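Local coordinates for protein putative glucoamylase (Bacteroides uniformis, PDB 4GL3) that is a putative glucoamylase of the six-hairpin glycosidase clan, and so probably hydrolyses glycosidic bonds in glucose-containing saccharides, at residues A41-N46 against A102-G107; H138-K143 against W397-S402; I198-G203 against K218-A223; T252-M257 against L377-G382. All blocks are in the same frame, centred on the assembly; numbering follows the deposited sequence.

Contact 1. Residues A41-N46 against A102-G107; sequences AHERSN and AHWMNG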
# COMPACT_ATOMS: atom_id res chain seq x y z
N ALA A 41 4.71 9.59 8.47
CA ALA A 41 3.60 10.20 7.76
C ALA A 41 2.38 10.34 8.65
O ALA A 41 2.06 9.45 9.46
CB ALA A 41 3.25 9.36 6.53
N HIS A 42 1.72 11.48 8.56
CA HIS A 42 0.40 11.66 9.14
C HIS A 42 -0.61 10.72 8.44
O HIS A 42 -0.51 10.45 7.23
CB HIS A 42 -0.12 13.08 8.94
CG HIS A 42 0.47 14.09 9.86
ND1 HIS A 42 1.62 14.79 9.57
CD2 HIS A 42 0.04 14.56 11.05
CE1 HIS A 42 1.89 15.62 10.56
NE2 HIS A 42 0.94 15.50 11.47
N GLU A 43 -1.60 10.25 9.20
CA GLU A 43 -2.65 9.44 8.62
C GLU A 43 -3.44 10.26 7.60
O GLU A 43 -3.87 9.73 6.57
CB GLU A 43 -3.60 8.91 9.73
CG GLU A 43 -5.00 8.42 9.28
CD GLU A 43 -5.13 7.00 8.59
OE1 GLU A 43 -4.27 6.03 8.73
OE2 GLU A 43 -6.20 6.88 7.88
N ARG A 44 -3.65 11.53 7.91
CA ARG A 44 -4.43 12.43 7.03
C ARG A 44 -4.01 13.90 7.28
O ARG A 44 -3.40 14.20 8.30
CB ARG A 44 -5.95 12.26 7.24
CG ARG A 44 -6.39 12.57 8.68
CD ARG A 44 -7.90 12.51 8.91
NE ARG A 44 -8.54 11.32 8.35
CZ ARG A 44 -9.36 11.28 7.28
NH1 ARG A 44 -9.66 12.38 6.57
NH2 ARG A 44 -9.88 10.12 6.91
N SER A 45 -4.34 14.79 6.34
CA SER A 45 -4.03 16.18 6.44
C SER A 45 -5.01 16.93 7.33
O SER A 45 -4.76 18.06 7.67
CB SER A 45 -4.06 16.81 5.03
OG SER A 45 -5.35 16.63 4.41
N ASN A 46 -6.16 16.35 7.67
CA ASN A 46 -7.15 17.10 8.47
C ASN A 46 -7.55 16.31 9.74
O ASN A 46 -8.72 16.23 10.10
CB ASN A 46 -8.37 17.48 7.60
CG ASN A 46 -9.13 16.26 7.06
OD1 ASN A 46 -8.59 15.14 7.00
ND2 ASN A 46 -10.39 16.49 6.62
N ALA A 102 2.08 -0.80 16.36
CA ALA A 102 0.68 -0.44 16.25
C ALA A 102 0.34 0.22 14.88
O ALA A 102 1.23 0.59 14.11
CB ALA A 102 0.24 0.44 17.44
N HIS A 103 -0.96 0.25 14.55
CA HIS A 103 -1.47 0.93 13.35
C HIS A 103 -1.09 2.42 13.47
O HIS A 103 -0.53 2.99 12.54
CB HIS A 103 -2.96 0.66 13.26
CG HIS A 103 -3.64 1.21 12.04
ND1 HIS A 103 -4.90 0.76 11.66
CD2 HIS A 103 -3.30 2.17 11.15
CE1 HIS A 103 -5.28 1.42 10.56
NE2 HIS A 103 -4.33 2.28 10.24
N TRP A 104 -1.43 3.04 14.59
CA TRP A 104 -1.15 4.45 14.84
C TRP A 104 -0.20 4.61 16.03
O TRP A 104 -0.31 3.89 17.00
CB TRP A 104 -2.43 5.20 15.17
CG TRP A 104 -3.34 5.48 14.01
CD1 TRP A 104 -3.08 5.30 12.71
CD2 TRP A 104 -4.65 6.04 14.09
NE1 TRP A 104 -4.15 5.71 11.94
CE2 TRP A 104 -5.13 6.17 12.77
CE3 TRP A 104 -5.47 6.44 15.15
CZ2 TRP A 104 -6.40 6.68 12.46
CZ3 TRP A 104 -6.73 6.99 14.85
CH2 TRP A 104 -7.18 7.09 13.51
N MSE A 105 0.71 5.57 15.92
CA MSE A 105 1.53 6.03 17.04
C MSE A 105 1.71 7.54 17.01
O MSE A 105 1.46 8.22 15.96
CB MSE A 105 2.93 5.37 17.05
CG MSE A 105 3.76 5.62 15.85
SE MSE A 105 5.63 5.03 16.02
CE MSE A 105 5.29 3.18 16.40
N ASN A 106 2.09 8.08 18.15
CA ASN A 106 2.35 9.49 18.24
C ASN A 106 3.65 9.76 17.47
O ASN A 106 4.67 9.16 17.77
CB ASN A 106 2.44 9.89 19.70
CG ASN A 106 2.66 11.36 19.90
OD1 ASN A 106 3.64 11.93 19.41
ND2 ASN A 106 1.79 11.98 20.68
N GLY A 107 3.59 10.65 16.48
CA GLY A 107 4.74 10.94 15.61
C GLY A 107 5.88 11.72 16.25
O GLY A 107 6.93 11.86 15.67
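The indole N-H of W104 points at the carboxylate of E43 and is the one hydrogen bond between loop 41-46 and strand 104-106. NE1 lies 3.2 Å from E43 OE1, and the bond is nearly straight, 169° at the hydrogen. OE1 sits at the indole edge, almost in the ring plane. Seen from the glutamate it is less regular: the donor comes from above the carboxylate, 54° out of its plane, and the carboxylate and indole planes are steeply inclined to each other. The E43 chain leaves the backbone with CG anti to N (chi1 161°) and then bends at chi2, which lays CG against the indole, 3.9 Å from W104 CZ2, before OE1 turns to NE1. H103 approaches the same oxygen with its NE2, 4.0 Å from E43 OE1, near enough for a charge on the imidazole, if present, to be felt by the carboxylate. W104 belongs to the middle strand of a small three-stranded antiparallel sheet, between strands 51-53 and 112-113, so the bond ties the loop that leads toward strand 51-53 to the central strand of that sheet. H103 is stacked on F115. R44 sends NH1 to N46 OD1, 3.0 Å away on a lone pair and in the guanidinium plane, and the same nitrogen forms a salt bridge with D307. The backbone of E43 is in turn hydrogen-bonded to A378, which fixes where the glutamate starts.

Contact 2. Residues H138-K143 against W397-S402; sequences HQYFTK and WKLFMS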
# COMPACT_ATOMS: atom_id res chain seq x y z
N HIS A 138 16.61 -1.14 2.45
CA HIS A 138 17.82 -1.96 2.70
C HIS A 138 18.59 -2.27 1.40
O HIS A 138 19.80 -2.26 1.38
CB HIS A 138 17.46 -3.28 3.43
CG HIS A 138 18.64 -4.08 3.85
ND1 HIS A 138 19.27 -4.98 3.00
CD2 HIS A 138 19.33 -4.14 5.02
CE1 HIS A 138 20.31 -5.52 3.62
NE2 HIS A 138 20.37 -5.03 4.85
N GLN A 139 17.87 -2.55 0.34
CA GLN A 139 18.47 -2.89 -0.94
C GLN A 139 18.87 -1.68 -1.75
O GLN A 139 19.61 -1.83 -2.73
CB GLN A 139 17.51 -3.78 -1.76
CG GLN A 139 17.19 -5.09 -1.04
CD GLN A 139 18.42 -5.95 -0.80
OE1 GLN A 139 18.95 -6.00 0.32
NE2 GLN A 139 18.91 -6.59 -1.86
N TYR A 140 18.41 -0.49 -1.37
CA TYR A 140 18.76 0.75 -2.12
C TYR A 140 19.95 1.49 -1.53
O TYR A 140 20.84 1.94 -2.25
CB TYR A 140 17.57 1.71 -2.11
CG TYR A 140 17.83 3.01 -2.86
CD1 TYR A 140 17.84 3.04 -4.26
CD2 TYR A 140 18.05 4.20 -2.18
CE1 TYR A 140 18.05 4.22 -4.96
CE2 TYR A 140 18.28 5.38 -2.87
CZ TYR A 140 18.27 5.38 -4.25
OH TYR A 140 18.51 6.52 -4.90
N PHE A 141 19.96 1.66 -0.20
CA PHE A 141 21.04 2.41 0.51
C PHE A 141 22.29 1.57 0.77
O PHE A 141 22.60 1.25 1.92
CB PHE A 141 20.51 3.01 1.81
CG PHE A 141 19.48 4.06 1.60
CD1 PHE A 141 19.84 5.32 1.19
CD2 PHE A 141 18.15 3.77 1.73
CE1 PHE A 141 18.89 6.29 0.94
CE2 PHE A 141 17.19 4.73 1.52
CZ PHE A 141 17.57 6.00 1.14
N THR A 142 23.01 1.28 -0.32
CA THR A 142 24.10 0.30 -0.33
C THR A 142 25.48 0.93 -0.26
O THR A 142 26.46 0.21 -0.33
CB THR A 142 24.03 -0.54 -1.63
OG1 THR A 142 24.10 0.33 -2.74
CG2 THR A 142 22.73 -1.28 -1.75
N LYS A 143 25.60 2.24 -0.11
CA LYS A 143 26.91 2.90 -0.04
C LYS A 143 27.65 2.54 1.24
O LYS A 143 27.03 2.37 2.28
CB LYS A 143 26.77 4.42 -0.09
CG LYS A 143 26.08 4.94 -1.33
CD LYS A 143 26.38 6.41 -1.49
CE LYS A 143 26.20 6.85 -2.93
NZ LYS A 143 26.81 8.19 -3.06
N TRP A 397 9.86 -2.30 -7.21
CA TRP A 397 9.84 -3.72 -7.54
C TRP A 397 11.23 -4.33 -7.64
O TRP A 397 11.51 -5.35 -7.04
CB TRP A 397 9.16 -3.95 -8.88
CG TRP A 397 7.68 -3.81 -8.85
CD1 TRP A 397 6.84 -4.00 -7.79
CD2 TRP A 397 6.84 -3.52 -9.98
NE1 TRP A 397 5.54 -3.79 -8.17
CE2 TRP A 397 5.51 -3.53 -9.52
CE3 TRP A 397 7.09 -3.22 -11.32
CZ2 TRP A 397 4.41 -3.27 -10.37
CZ3 TRP A 397 6.01 -2.98 -12.16
CH2 TRP A 397 4.69 -3.00 -11.68
N LYS A 398 12.13 -3.72 -8.38
CA LYS A 398 13.48 -4.30 -8.48
C LYS A 398 14.18 -4.37 -7.13
O LYS A 398 14.85 -5.35 -6.84
CB LYS A 398 14.36 -3.55 -9.48
CG LYS A 398 13.92 -3.72 -10.93
CD LYS A 398 14.86 -2.96 -11.88
CE LYS A 398 14.12 -2.27 -13.02
NZ LYS A 398 13.57 -3.23 -14.03
N LEU A 399 14.04 -3.34 -6.31
CA LEU A 399 14.72 -3.32 -5.02
C LEU A 399 14.19 -4.45 -4.11
O LEU A 399 14.96 -5.26 -3.58
CB LEU A 399 14.54 -1.93 -4.35
CG LEU A 399 15.28 -0.80 -5.06
CD1 LEU A 399 14.71 0.53 -4.63
CD2 LEU A 399 16.80 -0.90 -4.85
N PHE A 400 12.86 -4.48 -3.92
CA PHE A 400 12.24 -5.43 -3.01
C PHE A 400 12.49 -6.87 -3.47
O PHE A 400 12.86 -7.71 -2.66
CB PHE A 400 10.75 -5.14 -2.87
CG PHE A 400 10.04 -6.06 -1.92
CD1 PHE A 400 10.02 -5.77 -0.55
CD2 PHE A 400 9.35 -7.18 -2.37
CE1 PHE A 400 9.37 -6.60 0.33
CE2 PHE A 400 8.68 -8.00 -1.47
CZ PHE A 400 8.71 -7.72 -0.13
N MSE A 401 12.29 -7.15 -4.76
CA MSE A 401 12.41 -8.51 -5.27
C MSE A 401 13.87 -8.99 -5.23
O MSE A 401 14.14 -10.20 -5.31
CB MSE A 401 11.87 -8.61 -6.69
CG MSE A 401 10.39 -8.33 -6.82
SE MSE A 401 9.27 -9.60 -5.86
CE MSE A 401 9.18 -11.02 -7.14
N SER A 402 14.83 -8.05 -5.10
CA SER A 402 16.23 -8.42 -4.97
C SER A 402 16.59 -8.91 -3.57
O SER A 402 17.69 -9.40 -3.39
CB SER A 402 17.18 -7.24 -5.32
OG SER A 402 17.25 -6.31 -4.22
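The backbones come close where the end of helix 124-140 meets helix 395-401, with the CA atoms of Q139 and L399 5.6 Å apart. Q139 lies over the carboxy-terminal turn of the other helix: its CG is 3.4 Å from L399 O, and the bend at chi2 (-61°) swings the amide round to S402. There NE2 donates to S402 OG at 2.9 Å, almost straight, with the hydroxyl oxygen in the amide plane. S402 OG in turn donates to L399 O, 2.6 Å away and tilted 21° from the carbonyl plane. Its chi1 of 79° places the hydroxyl between the backbone N and the carbonyl carbon, turned back on its own helix. The other end of the Q139 amide is held as well, since H138 ND1 donates to Q139 OE1 at 2.9 Å, in the planes of both groups. Beside this polar chain L399 packs against Y140, its CD2 3.7 Å from Y140 CA and both methyls near CB. The Y140 hydroxyl reaches on to E69 of helix 54-69, whose I65 touches both Y140 and L399. The helices joined here are probably part of the six-hairpin clan's helical barrel. The donors and acceptors run in one direction, from imidazole to amide to hydroxyl to carbonyl, which is consistent with the modelled orientation of the amide; the leucine methyls give the apolar half of the joint.

Contact 3. Residues I198-G203 against K218-A223; sequences IVYILG and KGWANA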
# COMPACT_ATOMS: atom_id res chain seq x y z
N ILE A 198 1.05 -9.76 1.36
CA ILE A 198 2.45 -9.54 1.73
C ILE A 198 2.76 -10.00 3.15
O ILE A 198 3.93 -10.32 3.47
CB ILE A 198 2.85 -8.03 1.54
CG1 ILE A 198 4.36 -7.85 1.54
CG2 ILE A 198 2.29 -7.14 2.64
CD1 ILE A 198 5.00 -8.21 0.25
N VAL A 199 1.75 -10.02 4.01
CA VAL A 199 1.95 -10.52 5.34
C VAL A 199 2.41 -11.98 5.34
O VAL A 199 3.31 -12.36 6.10
CB VAL A 199 0.66 -10.37 6.22
CG1 VAL A 199 0.95 -10.83 7.66
CG2 VAL A 199 0.17 -8.92 6.18
N TYR A 200 1.80 -12.81 4.49
CA TYR A 200 2.17 -14.22 4.38
C TYR A 200 3.51 -14.40 3.69
O TYR A 200 4.31 -15.25 4.11
CB TYR A 200 1.11 -15.04 3.66
CG TYR A 200 -0.10 -15.31 4.54
CD1 TYR A 200 -1.13 -14.36 4.68
CD2 TYR A 200 -0.19 -16.48 5.29
CE1 TYR A 200 -2.21 -14.58 5.54
CE2 TYR A 200 -1.27 -16.70 6.15
CZ TYR A 200 -2.27 -15.77 6.28
OH TYR A 200 -3.36 -16.03 7.13
N ILE A 201 3.78 -13.59 2.66
CA ILE A 201 5.08 -13.65 1.97
C ILE A 201 6.22 -13.28 2.93
O ILE A 201 7.21 -13.99 2.99
CB ILE A 201 5.16 -12.71 0.73
CG1 ILE A 201 4.04 -12.94 -0.29
CG2 ILE A 201 6.53 -12.76 0.07
CD1 ILE A 201 3.75 -14.34 -0.59
N LEU A 202 6.08 -12.19 3.70
CA LEU A 202 7.12 -11.82 4.67
C LEU A 202 7.23 -12.87 5.78
O LEU A 202 8.34 -13.26 6.19
CB LEU A 202 6.86 -10.43 5.27
CG LEU A 202 6.97 -9.23 4.29
CD1 LEU A 202 6.58 -7.90 4.92
CD2 LEU A 202 8.36 -9.17 3.71
N GLY A 203 6.10 -13.35 6.27
CA GLY A 203 6.11 -14.46 7.26
C GLY A 203 6.91 -15.65 6.77
O GLY A 203 7.65 -16.27 7.52
N LYS A 218 -3.41 -23.32 3.96
CA LYS A 218 -4.69 -23.52 4.69
C LYS A 218 -5.32 -22.26 5.26
O LYS A 218 -6.52 -22.18 5.38
CB LYS A 218 -4.49 -24.49 5.84
CG LYS A 218 -4.13 -25.87 5.37
CD LYS A 218 -3.98 -26.77 6.59
CE LYS A 218 -3.97 -28.24 6.24
NZ LYS A 218 -2.57 -28.65 5.93
N GLY A 219 -4.52 -21.27 5.62
CA GLY A 219 -5.06 -20.06 6.18
C GLY A 219 -5.38 -18.99 5.15
O GLY A 219 -6.52 -18.59 4.99
N TRP A 220 -4.36 -18.48 4.45
CA TRP A 220 -4.60 -17.47 3.45
C TRP A 220 -5.47 -17.99 2.32
O TRP A 220 -6.42 -17.32 1.93
CB TRP A 220 -3.29 -16.93 2.90
CG TRP A 220 -3.40 -16.01 1.76
CD1 TRP A 220 -3.14 -16.32 0.46
CD2 TRP A 220 -3.76 -14.62 1.77
NE1 TRP A 220 -3.27 -15.24 -0.32
CE2 TRP A 220 -3.69 -14.18 0.44
CE3 TRP A 220 -4.18 -13.73 2.75
CZ2 TRP A 220 -3.97 -12.87 0.07
CZ3 TRP A 220 -4.46 -12.43 2.39
CH2 TRP A 220 -4.36 -12.01 1.06
N ALA A 221 -5.16 -19.19 1.81
CA ALA A 221 -5.67 -19.65 0.50
C ALA A 221 -6.94 -20.47 0.56
O ALA A 221 -7.13 -21.37 -0.25
CB ALA A 221 -4.56 -20.44 -0.25
N ASN A 222 -7.83 -20.20 1.49
CA ASN A 222 -9.07 -20.97 1.60
C ASN A 222 -10.12 -20.09 2.27
O ASN A 222 -10.09 -19.90 3.47
CB ASN A 222 -8.85 -22.28 2.38
CG ASN A 222 -10.05 -23.21 2.26
OD1 ASN A 222 -10.89 -23.02 1.41
ND2 ASN A 222 -10.13 -24.22 3.11
N ALA A 223 -11.02 -19.51 1.46
CA ALA A 223 -12.01 -18.52 1.94
C ALA A 223 -13.04 -18.27 0.86
O ALA A 223 -12.77 -18.51 -0.31
CB ALA A 223 -11.31 -17.19 2.36
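Y200 presents the face of its ring to W220, and what lies on that face is the tryptophan's CB rather than its indole. CB stands over the ring centre, 3.6 Å from the centroid and only 6° off the ring normal, a well-formed CH-pi contact. The indole then slants away: its five-membered ring has its centroid 5.1 Å from that of the phenol, and the two planes make 46°, neither stacked nor perpendicular. The benzo part of the indole comes nearest at the CD1-CE1 side of the phenol, W220 CE3 lying 3.5 Å from Y200 CE1. Having CG anti to its backbone N (chi1 173°) takes the indole to that side while CB stays above mid-ring. Y200 directs its CB at helix 213-220, and the phenol extends past W220 so that OH ends beside the G219-W220 peptide, 3.8 Å from W220 N and 4.1 Å from G219 C, where the glycine has no side chain in the way. The contact therefore joins helix 197-205 to the last turn of helix 213-220, a wider pi-type turn, with both aromatics buried. Around the indole are H197, Y216 and F226, the first two with rings nearly parallel to it, making an aromatic cluster. The Y200 hydroxyl is bonded to I190 O and to M174 N. Across the pair the attraction is dispersion and polarised C-H on pi electrons, while these backbone partners satisfy the tyrosine's buried polar end and should limit how far the phenol can shift over CB.

Contact 4. Residues T252-M257 against L377-G382; sequences THYSYM and LAIDQG
Y254 brings its phenol hydroxyl down on the first turn of helix 378-393, where OH is 3.3 Å from I379 CB and 3.2 Å from I379 O. With chi1 -67° the ring lies beside the backbone N of Y254, and together with a chi2 near 0° this carries the hydroxyl to I379. I379 has CG1 between its backbone N and carbonyl carbon (chi1 62°), which sets CG1 and then CD1 alongside the phenol oxygen. D380 directs its CB away from the loop, yet its carboxylate curls back: one water lies 2.7 Å from Y254 OH and donates to D380 OD1, also at 2.7 Å, bridging the tyrosine to the acid. Further along, selenomethionine M257 bends at chi2 and chi3 and in one of its two modelled conformers puts CE 3.6 Å from G382 O, so that this approach is less certain. A Tris molecule, probably from the crystallisation liquor, lies close to I379, which may mark a pocket. The loop 252-257 is wedged between helix 378-393, where Y254 and M257 also touch P383, and helix 54-69, whose F59 meets both side chains, with helix 271-288 against T252 and Y256.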
# COMPACT_ATOMS: atom_id res chain seq x y z
N THR A 252 -5.12 -4.29 -5.22
CA THR A 252 -4.05 -4.51 -6.25
C THR A 252 -2.84 -3.61 -6.03
O THR A 252 -1.90 -3.63 -6.84
CB THR A 252 -4.59 -4.29 -7.67
OG1 THR A 252 -4.86 -2.89 -7.87
CG2 THR A 252 -5.86 -5.14 -7.87
N HIS A 253 -2.83 -2.82 -4.94
CA HIS A 253 -1.79 -1.86 -4.69
C HIS A 253 -0.91 -2.18 -3.46
O HIS A 253 0.28 -2.15 -3.56
CB HIS A 253 -2.35 -0.43 -4.51
CG HIS A 253 -3.21 0.01 -5.63
ND1 HIS A 253 -4.24 0.90 -5.44
CD2 HIS A 253 -3.26 -0.38 -6.92
CE1 HIS A 253 -4.88 1.06 -6.60
NE2 HIS A 253 -4.29 0.31 -7.52
N TYR A 254 -1.48 -2.38 -2.29
CA TYR A 254 -0.63 -2.28 -1.07
C TYR A 254 0.50 -3.33 -0.93
O TYR A 254 1.59 -3.01 -0.50
CB TYR A 254 -1.48 -2.25 0.22
CG TYR A 254 -2.36 -1.05 0.48
CD1 TYR A 254 -2.47 -0.01 -0.42
CD2 TYR A 254 -3.11 -0.99 1.66
CE1 TYR A 254 -3.32 1.06 -0.17
CE2 TYR A 254 -3.94 0.07 1.92
CZ TYR A 254 -4.05 1.11 1.00
OH TYR A 254 -4.92 2.17 1.24
N SER A 255 0.20 -4.58 -1.25
CA SER A 255 1.18 -5.67 -1.22
C SER A 255 2.07 -5.70 -2.47
O SER A 255 3.09 -6.37 -2.44
CB SER A 255 0.46 -7.06 -1.07
OG SER A 255 -0.19 -7.22 0.19
N TYR A 256 1.71 -4.93 -3.52
CA TYR A 256 2.35 -5.01 -4.85
C TYR A 256 3.12 -3.74 -5.21
O TYR A 256 3.38 -3.38 -6.37
CB TYR A 256 1.30 -5.37 -5.91
CG TYR A 256 0.54 -6.58 -5.45
CD1 TYR A 256 1.16 -7.84 -5.42
CD2 TYR A 256 -0.75 -6.47 -4.94
CE1 TYR A 256 0.49 -8.97 -4.96
CE2 TYR A 256 -1.42 -7.59 -4.45
CZ TYR A 256 -0.80 -8.83 -4.44
OH TYR A 256 -1.46 -9.92 -3.95
N MSE A 257 3.50 -3.07 -4.16
CA MSE A 257 4.37 -1.91 -4.22
C MSE A 257 5.83 -2.39 -4.36
O MSE A 257 6.60 -1.92 -5.20
CB MSE A 257 4.19 -1.11 -2.93
CG MSE A 257 4.10 0.30 -3.19
SE MSE A 257 2.32 1.05 -3.22
CE MSE A 257 2.99 2.55 -2.10
N LEU A 377 -4.89 11.56 2.37
CA LEU A 377 -4.58 10.43 3.26
C LEU A 377 -3.27 9.77 2.83
O LEU A 377 -3.06 9.51 1.63
CB LEU A 377 -5.70 9.39 3.20
CG LEU A 377 -6.94 9.59 4.08
CD1 LEU A 377 -7.59 10.94 3.85
CD2 LEU A 377 -7.95 8.45 3.81
N ALA A 378 -2.41 9.46 3.80
CA ALA A 378 -1.16 8.73 3.50
C ALA A 378 -1.39 7.50 2.65
O ALA A 378 -0.62 7.21 1.73
CB ALA A 378 -0.44 8.29 4.79
N ILE A 379 -2.38 6.69 3.02
CA ILE A 379 -2.52 5.38 2.37
C ILE A 379 -3.09 5.48 0.93
O ILE A 379 -2.99 4.55 0.19
CB ILE A 379 -3.34 4.35 3.21
CG1 ILE A 379 -4.77 4.85 3.44
CG2 ILE A 379 -2.58 4.00 4.53
CD1 ILE A 379 -5.65 3.98 4.37
N ASP A 380 -3.67 6.62 0.57
CA ASP A 380 -4.13 6.89 -0.81
C ASP A 380 -3.04 7.62 -1.65
O ASP A 380 -2.86 7.33 -2.84
CB ASP A 380 -5.44 7.68 -0.75
CG ASP A 380 -6.63 6.84 -0.11
OD1 ASP A 380 -6.57 5.59 -0.08
OD2 ASP A 380 -7.67 7.43 0.29
N GLN A 381 -2.26 8.50 -1.00
CA GLN A 381 -1.20 9.25 -1.68
C GLN A 381 0.05 8.41 -1.98
O GLN A 381 0.67 8.55 -3.03
CB GLN A 381 -0.81 10.50 -0.87
CG GLN A 381 -1.91 11.57 -0.75
CD GLN A 381 -2.55 11.98 -2.07
OE1 GLN A 381 -3.45 11.30 -2.62
NE2 GLN A 381 -2.23 13.15 -2.51
N GLY A 382 0.43 7.52 -1.06
CA GLY A 382 1.62 6.74 -1.23
C GLY A 382 1.65 5.94 -2.52
O GLY A 382 2.65 5.99 -3.26
O HOH W 1 -5.70 3.30 -1.14

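Overall arrangement
Contacts 3 and 4 are buried and contacts 1 and 2 lie at the surface; the centre of contact 4 lies about 3 Å from the centre of the chain. The chemistry follows: contacts 1 and 2 each depend on a side-chain hydrogen bond, contact 3 is aromatic, and contact 4 mixes apolar packing with a water bridge. Contact 4 is the hub. Its A378 N meets E43 O of contact 1, its Y256 O takes the W397 indole N-H of contact 2, and S255 OG pairs with I198 N of contact 3. Contacts 2 and 3 pack through F400 against I198 and L202, whereas contact 1 touches neither of them.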